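Local coordinates for protein porin (Rhodobacter capsulatus, PDB 2POR) that forms homotrimers of outer-membrane channels that let small hydrophilic solutes, up to about 0.6 kDa, diffuse passively, at residues Gly193-Lys198 with Val236-Gly241; Gly204-Asp209 with Val227-Tyr232; Phe215-Val220 with Asp255-Val260. All blocks are in the same frame, centred on the assembly; numbering follows the deposited sequence.

Overall arrangement
Following the chain, Gly193-Lys198 begins strand 195-207 and Gly204-Asp209 carries it to its end and into helix 208-214. Phe215-Val220 is the loop that follows the helix. Strand 226-240 then returns antiparallel: Val227-Tyr232 closes contact 2 first and Val236-Gly241 closes contact 1 later, so contact 2 is nested inside contact 1. The two mark opposite ends of one strand pair, their centres about 32 Å apart. Contact 3 closes last, when Asp255-Val260 enters strand 258-272, and it crosses both others along the chain. Contacts 2 and 3 touch, with centres about 10 Å apart, tying the helix-bearing loop to neighbouring strands of the 16-stranded barrel.

Contact 1 (Gly193-Lys198 with Val236-Gly241); sequences GATNVK and VDSTFG
Thr195-Lys198 and Val236-Phe240 run antiparallel at 171° with their axes 4.7 Å apart, and Asn196 with Asp237 forms the hydrogen-bonded pair: Asn196 N reaches Asp237 O at 2.9 Å, and Asp237 N bonds back to Asn196 O. Beyond them, Thr239 N donates to Ala194 O. The central pair's side chains join too, a matched amide donor and carboxylate acceptor: Asn196 ND2 gives a fairly straight 3.1 Å bond to the syn side of Asp237 OD2. The acceptor lies in the amide plane, whereas Asn196 ND2 lies 33° out of the carboxylate plane. Chi1 of 58° places Asp237 CG between backbone N and carbonyl carbon, from where the carboxylate reaches back toward that amide. Asp237 OD2 also accepts from a water that bonds to Ala194 O and Thr239 OG1. On the opposite face, Thr195 OG1 and Ser238 OG share a 2.8 Å hydrogen bond that either could donate, small hydroxyls suiting a close non-hydrogen-bonded pair. Beside them Val197 and Val236, branched and strand-favouring, touch through their CG2 methyls at 4.3 Å on the barrel surface. Thr239 OG1 bonds to Thr244 OG1, and Lys198 NZ to carbonyls of Phe83 and Asp85. Strands 181-192 and 243-254 flank the pair.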
ATOM      1  N   GLY A 193     -41.921   2.085  -4.496  1.00 53.26           N
ATOM      2  CA  GLY A 193     -41.862   1.563  -3.148  1.00 64.96           C
ATOM      3  C   GLY A 193     -40.646   0.657  -2.939  1.00 72.86           C
ATOM      4  O   GLY A 193     -39.508   1.096  -3.135  1.00 83.89           O
ATOM      5  N   ALA A 194     -40.870  -0.616  -2.589  1.00 65.54           N
ATOM      6  CA  ALA A 194     -39.783  -1.552  -2.306  1.00 58.81           C
ATOM      7  C   ALA A 194     -39.023  -2.020  -3.561  1.00 53.68           C
ATOM      8  O   ALA A 194     -38.000  -2.707  -3.435  1.00 41.71           O
ATOM      9  CB  ALA A 194     -40.376  -2.762  -1.593  1.00 56.03           C
ATOM     10  N   THR A 195     -39.573  -1.682  -4.744  1.00 51.68           N
ATOM     11  CA  THR A 195     -39.097  -2.018  -6.084  1.00 43.81           C
ATOM     12  C   THR A 195     -38.369  -0.920  -6.846  1.00 45.19           C
ATOM     13  O   THR A 195     -38.859   0.200  -6.984  1.00 37.22           O
ATOM     14  CB  THR A 195     -40.307  -2.492  -6.893  1.00 33.57           C
ATOM     15  OG1 THR A 195     -40.859  -3.551  -6.102  1.00 41.80           O
ATOM     16  CG2 THR A 195     -39.990  -2.980  -8.299  1.00 33.82           C
ATOM     17  N   ASN A 196     -37.199  -1.229  -7.386  1.00 33.40           N
ATOM     18  CA  ASN A 196     -36.435  -0.269  -8.157  1.00 34.17           C
ATOM     19  C   ASN A 196     -36.390  -0.790  -9.581  1.00 26.07           C
ATOM     20  O   ASN A 196     -36.243  -2.013  -9.760  1.00 31.07           O
ATOM     21  CB  ASN A 196     -35.046  -0.197  -7.606  1.00 34.94           C
ATOM     22  CG  ASN A 196     -35.016   0.349  -6.189  1.00 37.97           C
ATOM     23  OD1 ASN A 196     -35.246   1.537  -5.958  1.00 38.93           O
ATOM     24  ND2 ASN A 196     -34.734  -0.477  -5.191  1.00 35.68           N
ATOM     25  N   VAL A 197     -36.557   0.041 -10.595  1.00 27.67           N
ATOM     26  CA  VAL A 197     -36.494  -0.417 -11.962  1.00 27.06           C
ATOM     27  C   VAL A 197     -35.519   0.537 -12.616  1.00 32.58           C
ATOM     28  O   VAL A 197     -35.565   1.733 -12.338  1.00 35.46           O
ATOM     29  CB  VAL A 197     -37.869  -0.335 -12.636  1.00 26.96           C
ATOM     30  CG1 VAL A 197     -37.772  -0.765 -14.090  1.00 31.44           C
ATOM     31  CG2 VAL A 197     -38.814  -1.324 -11.991  1.00 30.72           C
ATOM     32  N   LYS A 198     -34.581   0.056 -13.427  1.00 28.97           N
ATOM     33  CA  LYS A 198     -33.630   0.916 -14.116  1.00 23.59           C
ATOM     34  C   LYS A 198     -33.578   0.314 -15.523  1.00 20.72           C
ATOM     35  O   LYS A 198     -33.635  -0.921 -15.691  1.00 25.42           O
ATOM     36  CB  LYS A 198     -32.261   0.847 -13.429  1.00 22.91           C
ATOM     37  CG  LYS A 198     -31.334   1.859 -14.084  1.00 31.46           C
ATOM     38  CD  LYS A 198     -29.946   1.942 -13.473  1.00 27.19           C
ATOM     39  CE  LYS A 198     -30.049   2.506 -12.069  1.00 27.71           C
ATOM     40  NZ  LYS A 198     -28.747   2.746 -11.456  1.00 22.82           N
ATOM     41  N   VAL A 236     -34.498  -5.118 -12.238  1.00 24.17           N
ATOM     42  CA  VAL A 236     -35.577  -4.994 -11.284  1.00 35.92           C
ATOM     43  C   VAL A 236     -35.074  -5.602  -9.987  1.00 30.98           C
ATOM     44  O   VAL A 236     -34.535  -6.719 -10.013  1.00 29.40           O
ATOM     45  CB  VAL A 236     -36.857  -5.782 -11.736  1.00 37.21           C
ATOM     46  CG1 VAL A 236     -37.981  -5.543 -10.725  1.00 36.84           C
ATOM     47  CG2 VAL A 236     -37.385  -5.285 -13.058  1.00 26.11           C
ATOM     48  N   ASP A 237     -35.220  -4.918  -8.846  1.00 32.91           N
ATOM     49  CA  ASP A 237     -34.958  -5.564  -7.565  1.00 25.51           C
ATOM     50  C   ASP A 237     -36.051  -5.133  -6.597  1.00 35.12           C
ATOM     51  O   ASP A 237     -36.578  -4.015  -6.734  1.00 26.89           O
ATOM     52  CB  ASP A 237     -33.619  -5.167  -6.981  1.00 18.52           C
ATOM     53  CG  ASP A 237     -33.371  -3.705  -6.730  1.00 30.05           C
ATOM     54  OD1 ASP A 237     -32.967  -2.989  -7.639  1.00 32.68           O
ATOM     55  OD2 ASP A 237     -33.555  -3.289  -5.595  1.00 32.21           O
ATOM     56  N   SER A 238     -36.393  -5.977  -5.646  1.00 26.63           N
ATOM     57  CA  SER A 238     -37.421  -5.638  -4.692  1.00 37.70           C
ATOM     58  C   SER A 238     -37.055  -6.202  -3.353  1.00 32.20           C
ATOM     59  O   SER A 238     -36.492  -7.303  -3.246  1.00 31.51           O
ATOM     60  CB  SER A 238     -38.755  -6.221  -5.111  1.00 41.15           C
ATOM     61  OG  SER A 238     -39.794  -5.558  -4.387  1.00 71.90           O
ATOM     62  N   THR A 239     -37.408  -5.429  -2.335  1.00 36.96           N
ATOM     63  CA  THR A 239     -37.142  -5.833  -0.967  1.00 32.71           C
ATOM     64  C   THR A 239     -38.398  -6.168  -0.171  1.00 36.75           C
ATOM     65  O   THR A 239     -39.330  -5.368  -0.106  1.00 49.53           O
ATOM     66  CB  THR A 239     -36.380  -4.712  -0.285  1.00 32.24           C
ATOM     67  OG1 THR A 239     -35.217  -4.434  -1.055  1.00 37.41           O
ATOM     68  CG2 THR A 239     -35.944  -5.103   1.107  1.00 43.12           C
ATOM     69  N   PHE A 240     -38.423  -7.335   0.443  1.00 32.39           N
ATOM     70  CA  PHE A 240     -39.487  -7.786   1.339  1.00 34.60           C
ATOM     71  C   PHE A 240     -38.852  -8.213   2.674  1.00 35.95           C
ATOM     72  O   PHE A 240     -38.311  -9.323   2.853  1.00 35.29           O
ATOM     73  CB  PHE A 240     -40.269  -9.006   0.801  1.00 44.97           C
ATOM     74  CG  PHE A 240     -39.805  -9.605  -0.520  1.00 76.78           C
ATOM     75  CD1 PHE A 240     -40.133  -8.972  -1.714  1.00 80.80           C
ATOM     76  CD2 PHE A 240     -39.073 -10.780  -0.511  1.00 80.91           C
ATOM     77  CE1 PHE A 240     -39.732  -9.517  -2.912  1.00 68.89           C
ATOM     78  CE2 PHE A 240     -38.676 -11.318  -1.717  1.00 82.55           C
ATOM     79  CZ  PHE A 240     -39.005 -10.686  -2.906  1.00 81.89           C
ATOM     80  N   GLY A 241     -38.872  -7.290   3.630  1.00 34.25           N
ATOM     81  CA  GLY A 241     -38.304  -7.558   4.928  1.00 33.96           C
ATOM     82  C   GLY A 241     -36.781  -7.435   4.886  1.00 29.52           C
ATOM     83  O   GLY A 241     -36.213  -6.390   4.538  1.00 42.22           O
TER
HETATM   84  O   HOH W   1     -35.367  -3.390  -3.428  1.00 37.42           O
HETATM   85  O   HOH W   2     -33.040  -2.481 -10.394  1.00 27.51           O

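Contact 2 (Gly204-Asp209 with Val227-Tyr232); sequences GELDRD and VDHKAY
Leu206 and His229 cross at about a right angle, the isobutyl group lying over one face of the imidazole. Leu206 CG is 3.7 Å from the ring centroid, displaced toward the rim, and makes a CH-pi contact. Its two methyls spread over the same face: Leu206 CD1 lies near His229 CG and His229 CD2, while Leu206 CD2 is 3.7 Å from His229 CE1. A bound C8E detergent molecule touches both residues, which suits an apolar leucine here. Chi1 of 64° sets His229 CG between its backbone N and carbonyl carbon, and chi2 of -61° then turns the ring so that ND1 and CE1 lie against the Gly204-Glu205 peptide. Gly204, having no side chain, lets the ring lie close, with Gly204 N over the face opposite Leu206 and His229 ND1 only 3.0 Å from Gly204 C. Glu205 N approaches the ring edge in plane but makes no hydrogen bond to ND1. His229 NE2 has its polar partner in Gln183 OE1 of strand 181-192.

In this antiparallel strand pair of the porin barrel, Gly204 and His229 exchange two backbone bonds, as do Leu206 and Val227, where Val227 N meets Leu206 O at 2.8 Å. Strand 195-207 ends here: Asp207 is the N-cap of helix 208-214, its OD2 accepting from Phe210 N and its OD1 from Ala179 N.

On the other face Glu205 and Asp228 cross with their carboxylate planes 42° apart. Glu205 OE1 and Asp228 OD1 come within 4.1 Å, a like-charge approach that would probably raise the proton affinity of one or both. Val227 CG2 lies 3.6 Å from Leu206 O and packs toward Arg208 CA, where strand gives way to helix. Arg208 forms a side-on salt bridge with Asp209, NE to OD1 and NH2 to OD2; OD1 lies in the guanidinium plane, and both oxygens are met from above the carboxylate plane.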
ATOM      1  N   GLY A 204     -24.367   4.066 -30.856  1.00 32.61           N
ATOM      2  CA  GLY A 204     -23.272   4.909 -31.316  1.00 28.05           C
ATOM      3  C   GLY A 204     -22.348   4.156 -32.250  1.00 28.93           C
ATOM      4  O   GLY A 204     -22.789   3.264 -32.996  1.00 27.42           O
ATOM      5  N   GLU A 205     -21.065   4.482 -32.180  1.00 23.03           N
ATOM      6  CA  GLU A 205     -20.108   3.743 -32.977  1.00 27.54           C
ATOM      7  C   GLU A 205     -18.804   3.620 -32.243  1.00 28.34           C
ATOM      8  O   GLU A 205     -18.420   4.482 -31.454  1.00 25.57           O
ATOM      9  CB  GLU A 205     -19.865   4.407 -34.322  1.00 27.61           C
ATOM     10  CG  GLU A 205     -19.251   5.773 -34.277  1.00 43.67           C
ATOM     11  CD  GLU A 205     -19.198   6.477 -35.630  1.00 51.38           C
ATOM     12  OE1 GLU A 205     -20.166   6.370 -36.393  1.00 51.17           O
ATOM     13  OE2 GLU A 205     -18.185   7.147 -35.885  1.00 66.67           O
ATOM     14  N   LEU A 206     -18.156   2.491 -32.508  1.00 21.41           N
ATOM     15  CA  LEU A 206     -16.939   2.082 -31.843  1.00 19.79           C
ATOM     16  C   LEU A 206     -15.830   1.842 -32.861  1.00 33.84           C
ATOM     17  O   LEU A 206     -16.127   1.595 -34.029  1.00 26.21           O
ATOM     18  CB  LEU A 206     -17.169   0.793 -31.098  1.00 20.83           C
ATOM     19  CG  LEU A 206     -18.164   0.786 -29.946  1.00 25.89           C
ATOM     20  CD1 LEU A 206     -18.224  -0.613 -29.356  1.00 25.84           C
ATOM     21  CD2 LEU A 206     -17.739   1.837 -28.911  1.00 21.85           C
ATOM     22  N   ASP A 207     -14.559   1.918 -32.460  1.00 24.31           N
ATOM     23  CA  ASP A 207     -13.446   1.535 -33.295  1.00 26.55           C
ATOM     24  C   ASP A 207     -13.617   0.034 -33.530  1.00 29.31           C
ATOM     25  O   ASP A 207     -13.941  -0.732 -32.608  1.00 22.97           O
ATOM     26  CB  ASP A 207     -12.150   1.798 -32.574  1.00 22.03           C
ATOM     27  CG  ASP A 207     -10.952   1.182 -33.291  1.00 23.24           C
ATOM     28  OD1 ASP A 207     -10.585   1.707 -34.344  1.00 24.98           O
ATOM     29  OD2 ASP A 207     -10.419   0.189 -32.802  1.00 24.03           O
ATOM     30  N   ARG A 208     -13.341  -0.403 -34.767  1.00 26.76           N
ATOM     31  CA  ARG A 208     -13.454  -1.804 -35.158  1.00 22.68           C
ATOM     32  C   ARG A 208     -12.676  -2.740 -34.276  1.00 17.48           C
ATOM     33  O   ARG A 208     -13.232  -3.709 -33.756  1.00 22.76           O
ATOM     34  CB  ARG A 208     -12.951  -2.032 -36.604  1.00 24.59           C
ATOM     35  CG  ARG A 208     -13.006  -3.500 -37.090  1.00 26.44           C
ATOM     36  CD  ARG A 208     -12.139  -3.663 -38.352  1.00 20.80           C
ATOM     37  NE  ARG A 208     -10.726  -3.498 -38.042  1.00 20.58           N
ATOM     38  CZ  ARG A 208      -9.983  -2.608 -38.700  1.00 17.56           C
ATOM     39  NH1 ARG A 208     -10.471  -1.843 -39.677  1.00 22.76           N
ATOM     40  NH2 ARG A 208      -8.725  -2.453 -38.333  1.00 19.37           N
ATOM     41  N   ASP A 209     -11.378  -2.482 -34.118  1.00 16.79           N
ATOM     42  CA  ASP A 209     -10.597  -3.424 -33.360  1.00 17.98           C
ATOM     43  C   ASP A 209     -10.870  -3.347 -31.853  1.00 25.82           C
ATOM     44  O   ASP A 209     -10.773  -4.360 -31.167  1.00 23.17           O
ATOM     45  CB  ASP A 209      -9.127  -3.182 -33.692  1.00 24.37           C
ATOM     46  CG  ASP A 209      -8.779  -3.595 -35.144  1.00 28.77           C
ATOM     47  OD1 ASP A 209      -9.455  -4.433 -35.736  1.00 22.89           O
ATOM     48  OD2 ASP A 209      -7.826  -3.047 -35.671  1.00 27.21           O
ATOM     49  N   VAL A 227     -17.522   0.802 -36.357  1.00 31.55           N
ATOM     50  CA  VAL A 227     -18.681  -0.093 -36.498  1.00 25.98           C
ATOM     51  C   VAL A 227     -19.848   0.475 -35.682  1.00 37.72           C
ATOM     52  O   VAL A 227     -19.604   1.103 -34.650  1.00 30.25           O
ATOM     53  CB  VAL A 227     -18.410  -1.529 -35.988  1.00 26.42           C
ATOM     54  CG1 VAL A 227     -17.606  -2.199 -37.075  1.00 35.42           C
ATOM     55  CG2 VAL A 227     -17.672  -1.573 -34.644  1.00 24.43           C
ATOM     56  N   ASP A 228     -21.112   0.325 -36.056  1.00 28.65           N
ATOM     57  CA  ASP A 228     -22.225   0.873 -35.280  1.00 30.27           C
ATOM     58  C   ASP A 228     -22.584  -0.081 -34.204  1.00 27.49           C
ATOM     59  O   ASP A 228     -22.438  -1.289 -34.398  1.00 27.44           O
ATOM     60  CB  ASP A 228     -23.479   1.089 -36.135  1.00 29.18           C
ATOM     61  CG  ASP A 228     -23.227   2.128 -37.233  1.00 36.93           C
ATOM     62  OD1 ASP A 228     -22.733   3.224 -36.938  1.00 60.99           O
ATOM     63  OD2 ASP A 228     -23.490   1.826 -38.397  1.00 67.40           O
ATOM     64  N   HIS A 229     -23.080   0.386 -33.066  1.00 27.81           N
ATOM     65  CA  HIS A 229     -23.453  -0.541 -32.001  1.00 27.57           C
ATOM     66  C   HIS A 229     -24.681  -0.013 -31.280  1.00 22.47           C
ATOM     67  O   HIS A 229     -25.019   1.181 -31.365  1.00 25.44           O
ATOM     68  CB  HIS A 229     -22.324  -0.721 -30.939  1.00 24.81           C
ATOM     69  CG  HIS A 229     -21.987   0.564 -30.135  1.00 25.52           C
ATOM     70  ND1 HIS A 229     -21.537   1.749 -30.562  1.00 26.06           N
ATOM     71  CD2 HIS A 229     -22.097   0.669 -28.751  1.00 26.80           C
ATOM     72  CE1 HIS A 229     -21.368   2.546 -29.527  1.00 31.27           C
ATOM     73  NE2 HIS A 229     -21.708   1.880 -28.454  1.00 24.74           N
ATOM     74  N   LYS A 230     -25.323  -0.946 -30.603  1.00 25.04           N
ATOM     75  CA  LYS A 230     -26.363  -0.566 -29.710  1.00 31.02           C
ATOM     76  C   LYS A 230     -26.287  -1.451 -28.498  1.00 29.49           C
ATOM     77  O   LYS A 230     -25.728  -2.538 -28.554  1.00 24.54           O
ATOM     78  CB  LYS A 230     -27.683  -0.689 -30.401  1.00 26.28           C
ATOM     79  CG  LYS A 230     -28.306  -2.022 -30.662  1.00 47.78           C
ATOM     80  CD  LYS A 230     -29.452  -1.690 -31.649  1.00 73.52           C
ATOM     81  CE  LYS A 230     -28.914  -1.059 -32.965  1.00 89.17           C
ATOM     82  NZ  LYS A 230     -29.905  -0.362 -33.773  1.00101.19           N
ATOM     83  N   ALA A 231     -26.778  -0.951 -27.372  1.00 28.59           N
ATOM     84  CA  ALA A 231     -26.781  -1.683 -26.118  1.00 23.31           C
ATOM     85  C   ALA A 231     -28.053  -1.244 -25.386  1.00 23.75           C
ATOM     86  O   ALA A 231     -28.501  -0.090 -25.511  1.00 27.95           O
ATOM     87  CB  ALA A 231     -25.556  -1.286 -25.310  1.00 23.08           C
ATOM     88  N   TYR A 232     -28.718  -2.136 -24.685  1.00 23.45           N
ATOM     89  CA  TYR A 232     -29.878  -1.761 -23.880  1.00 32.26           C
ATOM     90  C   TYR A 232     -30.066  -2.792 -22.776  1.00 29.25           C
ATOM     91  O   TYR A 232     -29.563  -3.922 -22.883  1.00 27.46           O
ATOM     92  CB  TYR A 232     -31.162  -1.641 -24.753  1.00 28.02           C
ATOM     93  CG  TYR A 232     -31.359  -2.759 -25.760  1.00 27.17           C
ATOM     94  CD1 TYR A 232     -30.778  -2.616 -27.010  1.00 35.93           C
ATOM     95  CD2 TYR A 232     -32.070  -3.899 -25.426  1.00 30.56           C
ATOM     96  CE1 TYR A 232     -30.899  -3.629 -27.931  1.00 40.00           C
ATOM     97  CE2 TYR A 232     -32.206  -4.920 -26.354  1.00 39.00           C
ATOM     98  CZ  TYR A 232     -31.612  -4.773 -27.602  1.00 38.48           C
ATOM     99  OH  TYR A 232     -31.703  -5.797 -28.543  1.00 56.10           O
TER

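Contact 3 (Phe215-Val220 with Asp255-Val260); sequences FDLTPV and DTIDDV
Phe215 has CG anti to its carbonyl carbon (chi1 -72°), and chi2 of -88° turns its ring; the backbone of the other segment brings Asp258 CB over it. Asp258 CB sits over the ring centre, 3.8 Å from the centroid, and this methylene makes a CH-pi contact. Asp258 chi1 only carries the carboxylate carbon to its place, anti to the backbone N, leaving Asp258 OD2 4.1 Å from Phe215 CD1. The ring and carboxylate planes are 35° apart. Asp258 O lies 3.7 Å from Phe215 CZ, so the flat ring also rests against the strand backbone. A large aromatic suits this place because it can meet several residues of the strand at once. Val260 CG1 approaches Phe215 CE1 obliquely at 3.9 Å, the two side chains sliding past each other in opposite directions. At CD2, across the ring from CE1, Phe215 meets Ile257 CG2 obliquely. That same methyl, Ile257 CG2, also takes Leu217 CD1 at 3.7 Å, and the branched isoleucine thus serves two apolar partners of the loop.

The contact between the segments is therefore one of packing. Phe215 further leans on Ile254 of strand 243-254, and Ile257 touches Arg212 of helix 208-214. Asp258 OD1 accepts a weak bond from the next backbone N, that of Asp259.

The segments carry two recognised motifs. Asp216, with positive phi, is the C-prime residue of a Schellman motif that ends helix 208-214, and Leu217 N returns to Arg212 O. In the other segment, Ile257 and Asp258 both lie opposite Ile254 in a classic beta bulge where the chain enters strand 258-272 of the porin barrel.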
ATOM      1  N   PHE A 215     -15.207  -8.959 -27.766  1.00 30.95           N
ATOM      2  CA  PHE A 215     -15.588 -10.361 -27.959  1.00 22.46           C
ATOM      3  C   PHE A 215     -14.398 -11.296 -28.020  1.00 22.21           C
ATOM      4  O   PHE A 215     -14.516 -12.485 -28.348  1.00 31.72           O
ATOM      5  CB  PHE A 215     -16.450 -10.504 -29.233  1.00 25.11           C
ATOM      6  CG  PHE A 215     -17.864  -9.928 -29.103  1.00 24.68           C
ATOM      7  CD1 PHE A 215     -18.878 -10.727 -28.621  1.00 29.63           C
ATOM      8  CD2 PHE A 215     -18.114  -8.609 -29.428  1.00 33.02           C
ATOM      9  CE1 PHE A 215     -20.136 -10.195 -28.460  1.00 29.05           C
ATOM     10  CE2 PHE A 215     -19.374  -8.084 -29.262  1.00 34.93           C
ATOM     11  CZ  PHE A 215     -20.377  -8.877 -28.779  1.00 28.48           C
ATOM     12  N   ASP A 216     -13.250 -10.749 -27.626  1.00 21.70           N
ATOM     13  CA  ASP A 216     -12.014 -11.473 -27.543  1.00 28.43           C
ATOM     14  C   ASP A 216     -11.559 -11.991 -28.913  1.00 31.75           C
ATOM     15  O   ASP A 216     -11.077 -13.132 -29.026  1.00 34.20           O
ATOM     16  CB  ASP A 216     -12.235 -12.605 -26.551  1.00 30.70           C
ATOM     17  CG  ASP A 216     -11.000 -12.959 -25.775  1.00 58.07           C
ATOM     18  OD1 ASP A 216     -10.178 -12.067 -25.553  1.00 71.62           O
ATOM     19  OD2 ASP A 216     -10.876 -14.124 -25.401  1.00 83.68           O
ATOM     20  N   LEU A 217     -11.731 -11.157 -29.946  1.00 27.44           N
ATOM     21  CA  LEU A 217     -11.423 -11.542 -31.323  1.00 27.84           C
ATOM     22  C   LEU A 217     -10.153 -10.821 -31.725  1.00 27.78           C
ATOM     23  O   LEU A 217      -9.959  -9.675 -31.282  1.00 26.69           O
ATOM     24  CB  LEU A 217     -12.572 -11.146 -32.254  1.00 22.43           C
ATOM     25  CG  LEU A 217     -13.928 -11.788 -31.989  1.00 21.31           C
ATOM     26  CD1 LEU A 217     -14.921 -11.182 -32.928  1.00 20.93           C
ATOM     27  CD2 LEU A 217     -13.857 -13.276 -32.124  1.00 24.17           C
ATOM     28  N   THR A 218      -9.231 -11.476 -32.461  1.00 24.26           N
ATOM     29  CA  THR A 218      -7.998 -10.791 -32.920  1.00 27.38           C
ATOM     30  C   THR A 218      -8.341  -9.589 -33.798  1.00 19.15           C
ATOM     31  O   THR A 218      -9.372  -9.607 -34.496  1.00 25.68           O
ATOM     32  CB  THR A 218      -6.996 -11.739 -33.766  1.00 30.12           C
ATOM     33  OG1 THR A 218      -7.691 -12.739 -34.478  1.00 46.14           O
ATOM     34  CG2 THR A 218      -6.000 -12.372 -32.847  1.00 61.20           C
ATOM     35  N   PRO A 219      -7.510  -8.550 -33.844  1.00 21.50           N
ATOM     36  CA  PRO A 219      -7.721  -7.404 -34.711  1.00 23.92           C
ATOM     37  C   PRO A 219      -7.535  -7.727 -36.202  1.00 32.60           C
ATOM     38  O   PRO A 219      -6.915  -8.761 -36.519  1.00 29.02           O
ATOM     39  CB  PRO A 219      -6.730  -6.401 -34.189  1.00 26.19           C
ATOM     40  CG  PRO A 219      -5.609  -7.229 -33.636  1.00 25.43           C
ATOM     41  CD  PRO A 219      -6.314  -8.405 -33.018  1.00 20.73           C
ATOM     42  N   VAL A 220      -8.069  -6.884 -37.103  1.00 33.44           N
ATOM     43  CA  VAL A 220      -7.799  -7.090 -38.514  1.00 28.14           C
ATOM     44  C   VAL A 220      -6.693  -6.112 -38.913  1.00 37.97           C
ATOM     45  O   VAL A 220      -6.607  -4.969 -38.431  1.00 26.48           O
ATOM     46  CB  VAL A 220      -9.099  -6.947 -39.455  1.00 32.32           C
ATOM     47  CG1 VAL A 220     -10.334  -7.153 -38.634  1.00 24.32           C
ATOM     48  CG2 VAL A 220      -9.137  -5.693 -40.232  1.00 34.39           C
ATOM     49  N   ASP A 255     -22.576  -4.237 -34.814  1.00 27.10           N
ATOM     50  CA  ASP A 255     -22.745  -4.475 -36.228  1.00 37.11           C
ATOM     51  C   ASP A 255     -21.427  -4.958 -36.835  1.00 34.48           C
ATOM     52  O   ASP A 255     -20.347  -4.414 -36.582  1.00 33.20           O
ATOM     53  CB  ASP A 255     -23.185  -3.179 -36.889  1.00 36.96           C
ATOM     54  CG  ASP A 255     -23.567  -3.302 -38.365  1.00 61.77           C
ATOM     55  OD1 ASP A 255     -24.280  -4.243 -38.728  1.00 63.74           O
ATOM     56  OD2 ASP A 255     -23.156  -2.451 -39.153  1.00 54.70           O
ATOM     57  N   THR A 256     -21.611  -6.030 -37.610  1.00 38.04           N
ATOM     58  CA  THR A 256     -20.590  -6.761 -38.342  1.00 27.79           C
ATOM     59  C   THR A 256     -19.737  -7.577 -37.382  1.00 45.76           C
ATOM     60  O   THR A 256     -18.944  -8.368 -37.888  1.00 49.10           O
ATOM     61  CB  THR A 256     -19.595  -5.868 -39.217  1.00 37.48           C
ATOM     62  OG1 THR A 256     -18.669  -5.243 -38.367  1.00 37.65           O
ATOM     63  CG2 THR A 256     -20.302  -4.797 -40.018  1.00 36.65           C
ATOM     64  N   ILE A 257     -19.811  -7.504 -36.038  1.00 46.16           N
ATOM     65  CA  ILE A 257     -18.938  -8.309 -35.174  1.00 36.33           C
ATOM     66  C   ILE A 257     -19.833  -9.341 -34.559  1.00 45.12           C
ATOM     67  O   ILE A 257     -19.854 -10.464 -35.044  1.00 39.40           O
ATOM     68  CB  ILE A 257     -18.250  -7.490 -34.025  1.00 30.69           C
ATOM     69  CG1 ILE A 257     -17.536  -6.264 -34.597  1.00 26.95           C
ATOM     70  CG2 ILE A 257     -17.357  -8.425 -33.215  1.00 28.34           C
ATOM     71  CD1 ILE A 257     -16.554  -6.473 -35.735  1.00 47.06           C
ATOM     72  N   ASP A 258     -20.637  -9.006 -33.549  1.00 26.70           N
ATOM     73  CA  ASP A 258     -21.462  -9.993 -32.889  1.00 20.95           C
ATOM     74  C   ASP A 258     -22.427  -9.274 -31.908  1.00 21.68           C
ATOM     75  O   ASP A 258     -22.374  -8.050 -31.794  1.00 25.33           O
ATOM     76  CB  ASP A 258     -20.555 -10.981 -32.135  1.00 24.31           C
ATOM     77  CG  ASP A 258     -21.157 -12.390 -31.952  1.00 39.02           C
ATOM     78  OD1 ASP A 258     -22.310 -12.660 -32.352  1.00 36.22           O
ATOM     79  OD2 ASP A 258     -20.457 -13.245 -31.397  1.00 49.23           O
ATOM     80  N   ASP A 259     -23.303 -10.039 -31.260  1.00 32.03           N
ATOM     81  CA  ASP A 259     -24.232  -9.587 -30.247  1.00 35.51           C
ATOM     82  C   ASP A 259     -24.129 -10.558 -29.088  1.00 29.00           C
ATOM     83  O   ASP A 259     -23.645 -11.682 -29.250  1.00 29.90           O
ATOM     84  CB  ASP A 259     -25.680  -9.563 -30.743  1.00 29.16           C
ATOM     85  CG  ASP A 259     -26.224 -10.862 -31.338  1.00 32.42           C
ATOM     86  OD1 ASP A 259     -26.518 -11.795 -30.606  1.00 53.80           O
ATOM     87  OD2 ASP A 259     -26.355 -10.935 -32.555  1.00 66.04           O
ATOM     88  N   VAL A 260     -24.520 -10.141 -27.891  1.00 23.61           N
ATOM     89  CA  VAL A 260     -24.530 -11.021 -26.738  1.00 21.31           C
ATOM     90  C   VAL A 260     -25.649 -10.477 -25.834  1.00 25.64           C
ATOM     91  O   VAL A 260     -25.946  -9.274 -25.830  1.00 25.09           O
ATOM     92  CB  VAL A 260     -23.109 -10.980 -26.066  1.00 21.65           C
ATOM     93  CG1 VAL A 260     -22.691  -9.569 -25.628  1.00 22.43           C
ATOM     94  CG2 VAL A 260     -23.133 -11.963 -24.912  1.00 23.25           C
TER